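Local coordinates for protein Nrps/pks (Streptomyces albus, PDB 4OPE) that probably catalyses decarboxylative Claisen condensation steps of chain elongation, as a ketosynthase domain of the AT-less type I polyketide synthase that makes oxazolomycin, at residues A[468-473]-A[508-513]; A[483-488]-A[560-565]. All coordinates share one frame. Numbering follows the deposited sequence.

Interaction 1 of 2, residues A[468-473]-A[508-513]; sequences TAEFLR and LADALE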
loop_
_atom_site.group_PDB
_atom_site.type_symbol
_atom_site.label_atom_id
_atom_site.label_comp_id
_atom_site.label_asym_id
_atom_site.label_seq_id
_atom_site.Cartn_x
_atom_site.Cartn_y
_atom_site.Cartn_z
ATOM N N THR A 468 -32.342 -13.241 -12.546
ATOM C CA THR A 468 -31.932 -14.296 -13.442
ATOM C C THR A 468 -32.908 -14.482 -14.628
ATOM O O THR A 468 -32.504 -14.550 -15.813
ATOM C CB THR A 468 -31.779 -15.622 -12.645
ATOM O OG1 THR A 468 -30.729 -15.479 -11.667
ATOM C CG2 THR A 468 -31.451 -16.787 -13.582
ATOM N N ALA A 469 -34.200 -14.579 -14.330
ATOM C CA ALA A 469 -35.169 -14.593 -15.412
ATOM C C ALA A 469 -35.020 -13.387 -16.302
ATOM O O ALA A 469 -35.146 -13.492 -17.509
ATOM C CB ALA A 469 -36.577 -14.624 -14.873
ATOM N N GLU A 470 -34.770 -12.230 -15.728
ATOM C CA GLU A 470 -34.701 -11.029 -16.540
ATOM C C GLU A 470 -33.483 -11.050 -17.472
ATOM O O GLU A 470 -33.560 -10.653 -18.633
ATOM C CB GLU A 470 -34.709 -9.803 -15.644
ATOM C CG GLU A 470 -34.607 -8.487 -16.392
ATOM C CD GLU A 470 -34.289 -7.308 -15.464
ATOM O OE1 GLU A 470 -33.367 -7.436 -14.594
ATOM O OE2 GLU A 470 -34.968 -6.254 -15.610
ATOM N N PHE A 471 -32.371 -11.540 -16.970
ATOM C CA PHE A 471 -31.190 -11.691 -17.767
ATOM C C PHE A 471 -31.403 -12.660 -18.908
ATOM O O PHE A 471 -30.879 -12.451 -20.006
ATOM C CB PHE A 471 -30.050 -12.211 -16.889
ATOM C CG PHE A 471 -28.826 -12.548 -17.643
ATOM C CD1 PHE A 471 -27.990 -11.544 -18.084
ATOM C CD2 PHE A 471 -28.524 -13.848 -17.945
ATOM C CE1 PHE A 471 -26.844 -11.834 -18.797
ATOM C CE2 PHE A 471 -27.373 -14.160 -18.665
ATOM C CZ PHE A 471 -26.526 -13.149 -19.076
ATOM N N LEU A 472 -32.134 -13.743 -18.626
ATOM C CA LEU A 472 -32.386 -14.820 -19.595
ATOM C C LEU A 472 -33.342 -14.424 -20.701
ATOM O O LEU A 472 -33.298 -14.995 -21.767
ATOM C CB LEU A 472 -32.967 -16.035 -18.880
ATOM C CG LEU A 472 -32.076 -16.806 -17.894
ATOM C CD1 LEU A 472 -32.917 -17.845 -17.189
ATOM C CD2 LEU A 472 -30.889 -17.481 -18.559
ATOM N N ARG A 473 -34.207 -13.451 -20.435
ATOM C CA ARG A 473 -35.046 -12.849 -21.454
ATOM C C ARG A 473 -34.282 -11.781 -22.262
ATOM O O ARG A 473 -34.657 -11.460 -23.382
ATOM C CB ARG A 473 -36.224 -12.154 -20.803
ATOM C CG ARG A 473 -37.198 -13.036 -20.082
ATOM C CD ARG A 473 -38.131 -13.689 -21.060
ATOM N NE ARG A 473 -39.151 -14.439 -20.337
ATOM C CZ ARG A 473 -39.701 -15.587 -20.744
ATOM N NH1 ARG A 473 -39.335 -16.160 -21.877
ATOM N NH2 ARG A 473 -40.617 -16.179 -19.984
ATOM N N LEU A 508 -36.722 -22.037 -19.268
ATOM C CA LEU A 508 -36.275 -21.712 -17.906
ATOM C C LEU A 508 -36.873 -20.378 -17.424
ATOM O O LEU A 508 -37.463 -20.320 -16.335
ATOM C CB LEU A 508 -34.768 -21.629 -17.869
ATOM C CG LEU A 508 -34.104 -21.207 -16.554
ATOM C CD1 LEU A 508 -34.496 -22.135 -15.434
ATOM C CD2 LEU A 508 -32.597 -21.222 -16.755
ATOM N N ALA A 509 -36.740 -19.323 -18.230
ATOM C CA ALA A 509 -37.363 -18.049 -17.889
ATOM C C ALA A 509 -38.861 -18.199 -17.610
ATOM O O ALA A 509 -39.366 -17.682 -16.633
ATOM C CB ALA A 509 -37.136 -17.039 -19.000
ATOM N N ASP A 510 -39.573 -18.896 -18.484
ATOM C CA ASP A 510 -40.971 -19.204 -18.263
ATOM C C ASP A 510 -41.222 -19.765 -16.857
ATOM O O ASP A 510 -42.170 -19.358 -16.163
ATOM C CB ASP A 510 -41.410 -20.289 -19.253
ATOM C CG ASP A 510 -41.614 -19.769 -20.681
ATOM O OD1 ASP A 510 -41.742 -18.544 -20.893
ATOM O OD2 ASP A 510 -41.667 -20.620 -21.607
ATOM N N ALA A 511 -40.414 -20.741 -16.447
ATOM C CA ALA A 511 -40.679 -21.371 -15.188
ATOM C C ALA A 511 -40.415 -20.413 -14.042
ATOM O O ALA A 511 -41.184 -20.359 -13.091
ATOM C CB ALA A 511 -39.835 -22.626 -15.016
ATOM N N LEU A 512 -39.296 -19.695 -14.120
ATOM C CA LEU A 512 -38.931 -18.712 -13.110
ATOM C C LEU A 512 -39.988 -17.614 -13.042
ATOM O O LEU A 512 -40.402 -17.221 -11.994
ATOM C CB LEU A 512 -37.549 -18.125 -13.409
ATOM C CG LEU A 512 -36.410 -19.143 -13.455
ATOM C CD1 LEU A 512 -35.098 -18.437 -13.615
ATOM C CD2 LEU A 512 -36.300 -20.032 -12.241
ATOM N N GLU A 513 -40.475 -17.144 -14.164
ATOM C CA GLU A 513 -41.533 -16.115 -14.128
ATOM C C GLU A 513 -42.823 -16.667 -13.482
ATOM O O GLU A 513 -43.418 -16.017 -12.639
ATOM C CB GLU A 513 -41.760 -15.538 -15.526
ATOM C CG GLU A 513 -40.520 -14.802 -16.001
ATOM C CD GLU A 513 -40.675 -14.076 -17.332
ATOM O OE1 GLU A 513 -41.800 -14.068 -17.932
ATOM O OE2 GLU A 513 -39.629 -13.506 -17.784
#
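Two helices pack side by side here and run roughly antiparallel. The axes of the two short segments come within 8.9 Å, with 148° between their N-to-C directions. Small residues face each other where the backbones come nearest: the CA atoms of Ala-469 and Ala-509 are 4.8 Å apart. Apolar contacts fill the inner side. Leu-472 CD1 lies 3.4 Å from Leu-508 CD2 and 4.2 Å from Leu-512 CD1. Ala-469 CB packs on Leu-512 CB at 3.9 Å. A salt-bridge network closes the outer side. Arg-473 NE donates to Glu-513 OE2 at 2.8 Å, and its NH2 donates to Asp-510 OD1, also at 2.8 Å. NH2 gives a longer bond to Glu-513 OE1, 3.2 Å. The carboxylates lie near the guanidinium plane, while Ala-509 CB covers one face, 3.4 Å from Arg-473 CZ. The contact thus pairs helix 458-473 with helix 505-516. Leu-508 and Leu-512 also rest on Val-500 of strand 496-502, so helix 505-516 lies against that strand, with helix 458-473 packed beside it.

Interaction 2 of 2, residues A[483-488]-A[560-565]; sequences AVAATL and APRVSL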
loop_
_atom_site.group_PDB
_atom_site.type_symbol
_atom_site.label_atom_id
_atom_site.label_comp_id
_atom_site.label_asym_id
_atom_site.label_seq_id
_atom_site.Cartn_x
_atom_site.Cartn_y
_atom_site.Cartn_z
ATOM N N ALA A 483 -24.354 -23.950 -20.198
ATOM C CA ALA A 483 -23.434 -22.985 -19.626
ATOM C C ALA A 483 -24.089 -22.238 -18.456
ATOM O O ALA A 483 -23.438 -21.898 -17.456
ATOM C CB ALA A 483 -22.974 -21.997 -20.715
ATOM N N VAL A 484 -25.380 -21.979 -18.593
ATOM C CA VAL A 484 -26.098 -21.292 -17.559
ATOM C C VAL A 484 -26.150 -22.201 -16.347
ATOM O O VAL A 484 -25.868 -21.785 -15.236
ATOM C CB VAL A 484 -27.500 -20.925 -18.032
ATOM C CG1 VAL A 484 -28.356 -20.440 -16.869
ATOM C CG2 VAL A 484 -27.433 -19.829 -19.091
ATOM N N ALA A 485 -26.525 -23.444 -16.581
ATOM C CA ALA A 485 -26.528 -24.476 -15.548
ATOM C C ALA A 485 -25.180 -24.609 -14.883
ATOM O O ALA A 485 -25.097 -24.582 -13.655
ATOM C CB ALA A 485 -26.903 -25.836 -16.159
ATOM N N ALA A 486 -24.138 -24.783 -15.700
ATOM C CA ALA A 486 -22.795 -25.037 -15.173
ATOM C C ALA A 486 -22.356 -23.885 -14.268
ATOM O O ALA A 486 -21.857 -24.112 -13.178
ATOM C CB ALA A 486 -21.772 -25.264 -16.286
ATOM N N THR A 487 -22.589 -22.661 -14.723
ATOM C CA THR A 487 -22.102 -21.501 -14.037
ATOM C C THR A 487 -22.680 -21.402 -12.633
ATOM O O THR A 487 -21.948 -21.176 -11.658
ATOM C CB THR A 487 -22.420 -20.239 -14.853
ATOM O OG1 THR A 487 -21.599 -20.235 -16.045
ATOM C CG2 THR A 487 -22.180 -18.979 -14.039
ATOM N N LEU A 488 -23.976 -21.629 -12.522
ATOM C CA LEU A 488 -24.668 -21.524 -11.253
ATOM C C LEU A 488 -24.223 -22.578 -10.263
ATOM O O LEU A 488 -24.193 -22.342 -9.062
ATOM C CB LEU A 488 -26.170 -21.618 -11.467
ATOM C CG LEU A 488 -26.743 -20.388 -12.190
ATOM C CD1 LEU A 488 -28.116 -20.699 -12.751
ATOM C CD2 LEU A 488 -26.773 -19.162 -11.285
ATOM N N ALA A 560 -17.093 -27.600 -18.691
ATOM C CA ALA A 560 -18.240 -26.890 -19.220
ATOM C C ALA A 560 -17.887 -25.437 -19.532
ATOM O O ALA A 560 -17.129 -24.787 -18.800
ATOM C CB ALA A 560 -19.395 -26.945 -18.232
ATOM N N PRO A 561 -18.451 -24.918 -20.616
ATOM C CA PRO A 561 -18.204 -23.524 -20.906
ATOM C C PRO A 561 -18.954 -22.623 -19.910
ATOM O O PRO A 561 -19.994 -23.024 -19.381
ATOM C CB PRO A 561 -18.778 -23.379 -22.306
ATOM C CG PRO A 561 -19.957 -24.344 -22.319
ATOM C CD PRO A 561 -19.618 -25.452 -21.350
ATOM N N ARG A 562 -18.447 -21.416 -19.649
ATOM C CA ARG A 562 -19.149 -20.532 -18.729
ATOM C C ARG A 562 -19.621 -19.196 -19.288
ATOM O O ARG A 562 -19.145 -18.696 -20.287
ATOM C CB ARG A 562 -18.349 -20.395 -17.445
ATOM C CG ARG A 562 -18.368 -21.733 -16.679
ATOM C CD ARG A 562 -17.757 -21.661 -15.289
ATOM N NE ARG A 562 -16.435 -21.013 -15.269
ATOM C CZ ARG A 562 -15.342 -21.518 -14.680
ATOM N NH1 ARG A 562 -15.357 -22.688 -14.044
ATOM N NH2 ARG A 562 -14.210 -20.839 -14.701
ATOM N N VAL A 563 -20.614 -18.646 -18.624
ATOM C CA VAL A 563 -21.160 -17.352 -18.945
ATOM C C VAL A 563 -21.299 -16.550 -17.678
ATOM O O VAL A 563 -21.301 -17.082 -16.563
ATOM C CB VAL A 563 -22.522 -17.461 -19.637
ATOM C CG1 VAL A 563 -22.334 -18.186 -20.954
ATOM C CG2 VAL A 563 -23.549 -18.197 -18.790
ATOM N N SER A 564 -21.419 -15.258 -17.862
ATOM C CA SER A 564 -21.527 -14.327 -16.765
ATOM C C SER A 564 -22.975 -14.118 -16.524
ATOM O O SER A 564 -23.681 -13.707 -17.433
ATOM C CB SER A 564 -20.956 -13.023 -17.226
ATOM O OG SER A 564 -19.619 -13.196 -17.638
ATOM N N LEU A 565 -23.432 -14.410 -15.319
ATOM C CA LEU A 565 -24.819 -14.213 -14.927
ATOM C C LEU A 565 -24.864 -13.227 -13.799
ATOM O O LEU A 565 -23.891 -13.078 -13.058
ATOM C CB LEU A 565 -25.427 -15.515 -14.428
ATOM C CG LEU A 565 -25.339 -16.713 -15.388
ATOM C CD1 LEU A 565 -25.453 -18.021 -14.648
ATOM C CD2 LEU A 565 -26.407 -16.641 -16.476
#
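Leu-565 and Val-563 supply much of the apolar centre, where an extended, irregular segment crosses the face of a short helix. The helix, 481-488, belongs to what is probably the small alpha/beta flanking subdomain of ketosynthases of this type, and the loop after helix 541-550 covers it. Leu-565 CD1 lies 3.5 Å from Thr-487 CG2 and 3.6 Å from Leu-488 CG. Its CD2 is 4.2 Å from Val-484 CG2. Val-563 meets the preceding helical turn: CG1 is 3.9 Å from Ala-483 CB, and CG2 is 4.2 Å from Val-484 CG2. Further along, Ala-486 CB touches Ala-560 CB at 3.5 Å. Alanines at 483 and 486 let the chain pass close to the helix, with the CA atoms of Ala-483 and Arg-562 only 5.0 Å apart. Ala-483 CA also makes a CH...O contact of 3.4 Å with Pro-561 O. Two arginines outside the segments bond to the loop at its Ser-564 and Leu-565 end: Arg-491 NH2 to Leu-565 O and Arg-260 NH2 to Ser-564 OG. One direct hydrogen bond ties the loop backbone to the helix side chain: Val-563 N donates to Thr-487 OG1 at 3.2 Å, with an almost straight N-H...O angle of 172°.

How the interactions relate
The two contacts lie on the same side of the chain's centre, with their own centres about 15 Å apart. Their segments alternate along the chain: 468-473, 483-488, 508-513, then 560-565. Helices 458-473 and 481-488 follow each other, and each takes a later segment as partner. The contacts also touch directly. Phe-471 CZ sits 3.3 Å from Ser-564 O, and Leu-472 CD2 is 4.2 Å from Val-484 CG2. Phe-471 thus links helix 458-473 to the loop of interaction 2. Helix 505-516 rests on strand 496-502 and helix 481-488 on strand 449-455, consistent with a shared small alpha/beta subdomain beside the ketosynthase core. The contacts bring three helices and the 560-565 loop into one continuous set.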